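Local structure of Rab GTPase binding effector protein 1 (Homo sapiens, 1TU3) at residues G[23-26]-G[27-30]; G[37-40]-G[41-45]. The protein probably acts as a Rab5 effector, its C-terminal part pairing into a coiled-coil dimer that offers binding surfaces to the GTPase. All blocks are in the same frame, centred on the assembly; numbering follows the deposited sequence.

Interaction 1 (G[23-26]-G[27-30]); sequences RLQT and ELDV
Gln25 lays the end of its bent chain alongside Leu28, the two side chains running the same way, with OE1 of Gln25 4.0 Å from CD2 of Leu28. The turn that brings the amide there is at chi2, -63°. The same OE1 lies near the carboxylate of Asp29, whose plane is turned 54° from that of the amide. The backbone keeps the regular alpha-helical pattern, the NH of Glu27, Leu28, Asp29 and Val30 each bonding to the carbonyl four residues back. Val30 N meets Thr26 O at 2.9 Å, almost in line with the carbonyl. Arg23 O takes two donors on one face of its plane: Glu27 N at 3.2 Å and, more closely, the hydroxyl OG1 of Thr26 at 2.7 Å. Threonine suits this exposed place because its hydroxyl, held between the backbone N and the carbonyl carbon (chi1 59°), can turn back onto its own helix. Glu27 is extended, and its OE1 stays 5.6 Å from NH1 of Arg23, which may allow a weak attraction but not a contact. Across the interface Leu24 packs on Gln25 and Leu28 on Glu27 of the second subunit, and Gln25 and Glu27 return the packing on its Leu24 and Leu28. Leucines four apart, facing nearly equal positions in the second subunit, are as expected for a parallel two-helix coiled coil, whose heptads space apolar positions three and four apart.

Interaction 2 (G[37-40]-G[41-45]); sequences DFVK and LSQTL
Gln43 folds back along its helix from the first bond, CG standing anti to its carbonyl carbon (chi1 -66°). Its CB rests 3.6 Å from Val39 O, and CG comes closer to that oxygen, 3.2 Å away. Next, CD draws level with the methyl CG1 of Val39 at 4.1 Å, the two side chains lying side by side and pointing the same way. At the tip the branches part: OE1 lies 3.7 Å from CA of Lys40, while NE2 hydrogen-bonds to the backbone of a chain of another protein. A glutamine suits the spot, with methylenes to lie against the helix and an amide to reach a partner. Val39, whose side chain packs on an apolar group of that same chain, gives its carbonyl oxygen to two donors, Gln43 N and the hydroxyl OG of Ser42, the latter at 2.9 Å. Serine is small enough to be buried against Phe38 of the second subunit, and this bond pays for its hydroxyl. One turn of helix also sets Phe38 beside Leu41, ring atom CD1 of Phe38 4.1 Å from methyl CD1 of Leu41, and both pack on Ser42 of the second subunit. The exposed Lys40 bends at chi3 and chi4, bringing NZ back to a long ion pair with OD1 of Asp37, 4.0 Å apart. Phe38 and Leu41 also touch a chain of another protein, while Val39 and Gln43 bind another such chain; the chemistry thus serves dimer and partner together.

In the fold
Following the chain from its N terminus, helix 20-54 carries both contacts in series. Interaction 1 closes its single short span within residues 23-30 before interaction 2 opens at residue 37, so the two neither nest nor cross. Their centres lie 22 Å apart and their nearest atoms about 7 Å, without touching; the intervening helix joins them. Neither bridges distant parts of the chain, since each ties one turn to the next. What they share is the second subunit, against which both pack. Interaction 1 sits toward the N-terminal end of helix 20-54 and is largely exposed, touching a chain of another protein through Val30, whereas interaction 2 lies near the centre of the chain and meets two such chains.

Interaction 1 (G[23-26]-G[27-30])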
loop_
_atom_site.group_PDB
_atom_site.type_symbol
_atom_site.label_atom_id
_atom_site.label_comp_id
_atom_site.label_asym_id
_atom_site.label_seq_id
_atom_site.Cartn_x
_atom_site.Cartn_y
_atom_site.Cartn_z
ATOM N N ARG G 23 -23.184 17.451 -2.425
ATOM C CA ARG G 23 -21.795 17.468 -1.996
ATOM C C ARG G 23 -21.374 16.094 -1.464
ATOM O O ARG G 23 -20.187 15.828 -1.258
ATOM C CB ARG G 23 -21.608 18.545 -0.918
ATOM C CG ARG G 23 -22.217 19.901 -1.297
ATOM C CD ARG G 23 -21.757 21.054 -0.393
ATOM N NE ARG G 23 -22.390 21.083 0.928
ATOM C CZ ARG G 23 -22.014 20.351 1.975
ATOM N NH1 ARG G 23 -20.992 19.509 1.875
ATOM N NH2 ARG G 23 -22.655 20.474 3.135
ATOM N N LEU G 24 -22.356 15.222 -1.257
ATOM C CA LEU G 24 -22.106 13.905 -0.700
ATOM C C LEU G 24 -21.735 12.927 -1.813
ATOM O O LEU G 24 -20.944 12.007 -1.603
ATOM C CB LEU G 24 -23.352 13.425 0.049
ATOM C CG LEU G 24 -23.235 12.270 1.046
ATOM C CD1 LEU G 24 -24.250 12.481 2.149
ATOM C CD2 LEU G 24 -23.453 10.933 0.365
ATOM N N GLN G 25 -22.300 13.129 -3.000
ATOM C CA GLN G 25 -21.948 12.301 -4.150
ATOM C C GLN G 25 -20.509 12.555 -4.549
ATOM O O GLN G 25 -19.770 11.622 -4.871
ATOM C CB GLN G 25 -22.853 12.607 -5.341
ATOM C CG GLN G 25 -23.925 11.560 -5.607
ATOM C CD GLN G 25 -23.352 10.197 -5.959
ATOM O OE1 GLN G 25 -22.421 10.090 -6.759
ATOM N NE2 GLN G 25 -23.918 9.145 -5.372
ATOM N N THR G 26 -20.124 13.827 -4.528
ATOM C CA THR G 26 -18.765 14.221 -4.867
ATOM C C THR G 26 -17.756 13.692 -3.842
ATOM O O THR G 26 -16.733 13.107 -4.204
ATOM C CB THR G 26 -18.646 15.749 -4.943
ATOM O OG1 THR G 26 -19.010 16.317 -3.678
ATOM C CG2 THR G 26 -19.561 16.296 -6.027
ATOM N N GLU G 27 -18.047 13.903 -2.561
ATOM C CA GLU G 27 -17.201 13.402 -1.493
ATOM C C GLU G 27 -16.923 11.903 -1.645
ATOM O O GLU G 27 -15.841 11.427 -1.301
ATOM C CB GLU G 27 -17.856 13.664 -0.143
ATOM C CG GLU G 27 -17.008 13.249 1.021
ATOM C CD GLU G 27 -17.541 13.768 2.333
ATOM O OE1 GLU G 27 -17.814 14.984 2.419
ATOM O OE2 GLU G 27 -17.680 12.963 3.280
ATOM N N LEU G 28 -17.910 11.169 -2.151
ATOM C CA LEU G 28 -17.747 9.762 -2.493
ATOM C C LEU G 28 -16.765 9.559 -3.646
ATOM O O LEU G 28 -15.898 8.695 -3.593
ATOM C CB LEU G 28 -19.085 9.169 -2.886
ATOM C CG LEU G 28 -19.050 7.783 -3.504
ATOM C CD1 LEU G 28 -18.979 6.702 -2.426
ATOM C CD2 LEU G 28 -20.308 7.624 -4.343
ATOM N N ASP G 29 -16.918 10.349 -4.696
ATOM C CA ASP G 29 -16.125 10.155 -5.897
ATOM C C ASP G 29 -14.656 10.429 -5.631
ATOM O O ASP G 29 -13.787 9.751 -6.179
ATOM C CB ASP G 29 -16.635 11.062 -7.014
ATOM C CG ASP G 29 -18.097 10.795 -7.354
ATOM O OD1 ASP G 29 -18.435 9.624 -7.649
ATOM O OD2 ASP G 29 -18.901 11.756 -7.327
ATOM N N VAL G 30 -14.391 11.418 -4.784
ATOM C CA VAL G 30 -13.030 11.775 -4.414
ATOM C C VAL G 30 -12.470 10.644 -3.552
ATOM O O VAL G 30 -11.335 10.202 -3.719
ATOM C CB VAL G 30 -13.015 13.119 -3.640
ATOM C CG1 VAL G 30 -11.649 13.387 -3.014
ATOM C CG2 VAL G 30 -13.368 14.238 -4.595
#

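Interaction 2 (G[37-40]-G[41-45])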
loop_
_atom_site.group_PDB
_atom_site.type_symbol
_atom_site.label_atom_id
_atom_site.label_comp_id
_atom_site.label_asym_id
_atom_site.label_seq_id
_atom_site.Cartn_x
_atom_site.Cartn_y
_atom_site.Cartn_z
ATOM N N ASP G 37 -5.854 5.142 -5.935
ATOM C CA ASP G 37 -4.464 5.559 -5.861
ATOM C C ASP G 37 -3.727 4.619 -4.918
ATOM O O ASP G 37 -2.615 4.185 -5.196
ATOM C CB ASP G 37 -4.311 6.972 -5.296
ATOM C CG ASP G 37 -4.642 8.086 -6.304
ATOM O OD1 ASP G 37 -4.428 7.916 -7.526
ATOM O OD2 ASP G 37 -5.083 9.163 -5.839
ATOM N N PHE G 38 -4.350 4.334 -3.781
ATOM C CA PHE G 38 -3.687 3.568 -2.752
ATOM C C PHE G 38 -3.708 2.078 -3.073
ATOM O O PHE G 38 -2.843 1.346 -2.632
ATOM C CB PHE G 38 -4.311 3.858 -1.384
ATOM C CG PHE G 38 -3.725 5.065 -0.702
ATOM C CD1 PHE G 38 -2.487 4.991 -0.040
ATOM C CD2 PHE G 38 -4.385 6.297 -0.770
ATOM C CE1 PHE G 38 -1.915 6.138 0.539
ATOM C CE2 PHE G 38 -3.822 7.448 -0.202
ATOM C CZ PHE G 38 -2.589 7.375 0.452
ATOM N N VAL G 39 -4.698 1.646 -3.847
ATOM C CA VAL G 39 -4.734 0.279 -4.362
ATOM C C VAL G 39 -3.592 0.080 -5.357
ATOM O O VAL G 39 -2.838 -0.888 -5.255
ATOM C CB VAL G 39 -6.053 -0.047 -5.095
ATOM C CG1 VAL G 39 -5.998 -1.471 -5.680
ATOM C CG2 VAL G 39 -7.215 0.062 -4.146
ATOM N N LYS G 40 -3.466 0.994 -6.315
ATOM C CA LYS G 40 -2.357 0.923 -7.255
ATOM C C LYS G 40 -1.007 1.047 -6.536
ATOM O O LYS G 40 -0.068 0.317 -6.871
ATOM C CB LYS G 40 -2.499 1.999 -8.337
ATOM C CG LYS G 40 -3.784 1.854 -9.148
ATOM C CD LYS G 40 -3.687 2.467 -10.538
ATOM C CE LYS G 40 -3.477 3.968 -10.484
ATOM N NZ LYS G 40 -4.608 4.671 -9.823
ATOM N N LEU G 41 -0.931 1.929 -5.530
ATOM C CA LEU G 41 0.278 2.066 -4.715
ATOM C C LEU G 41 0.660 0.749 -4.051
ATOM O O LEU G 41 1.823 0.348 -4.077
ATOM C CB LEU G 41 0.107 3.110 -3.610
ATOM C CG LEU G 41 1.324 4.003 -3.246
ATOM C CD1 LEU G 41 1.174 4.544 -1.835
ATOM C CD2 LEU G 41 2.620 3.257 -3.348
ATOM N N SER G 42 -0.308 0.081 -3.428
ATOM C CA SER G 42 0.038 -1.148 -2.731
ATOM C C SER G 42 0.428 -2.233 -3.747
ATOM O O SER G 42 1.408 -2.933 -3.532
ATOM C CB SER G 42 -1.116 -1.624 -1.827
ATOM O OG SER G 42 -2.248 -1.944 -2.601
ATOM N N GLN G 43 -0.323 -2.358 -4.848
ATOM C CA GLN G 43 0.029 -3.345 -5.861
ATOM C C GLN G 43 1.488 -3.179 -6.325
ATOM O O GLN G 43 2.199 -4.155 -6.479
ATOM C CB GLN G 43 -0.893 -3.257 -7.074
ATOM C CG GLN G 43 -2.314 -3.632 -6.807
ATOM C CD GLN G 43 -3.212 -3.409 -8.024
ATOM O OE1 GLN G 43 -3.120 -2.377 -8.704
ATOM N NE2 GLN G 43 -4.090 -4.370 -8.294
ATOM N N THR G 44 1.901 -1.940 -6.548
ATOM C CA THR G 44 3.239 -1.670 -7.008
ATOM C C THR G 44 4.268 -2.081 -5.964
ATOM O O THR G 44 5.274 -2.708 -6.286
ATOM C CB THR G 44 3.390 -0.185 -7.363
ATOM O OG1 THR G 44 2.741 0.054 -8.618
ATOM C CG2 THR G 44 4.868 0.216 -7.469
ATOM N N LEU G 45 3.999 -1.737 -4.711
ATOM C CA LEU G 45 4.901 -2.085 -3.627
ATOM C C LEU G 45 5.032 -3.592 -3.451
ATOM O O LEU G 45 6.135 -4.106 -3.241
ATOM C CB LEU G 45 4.423 -1.456 -2.322
ATOM C CG LEU G 45 4.409 0.063 -2.280
ATOM C CD1 LEU G 45 3.708 0.521 -1.002
ATOM C CD2 LEU G 45 5.847 0.583 -2.349
#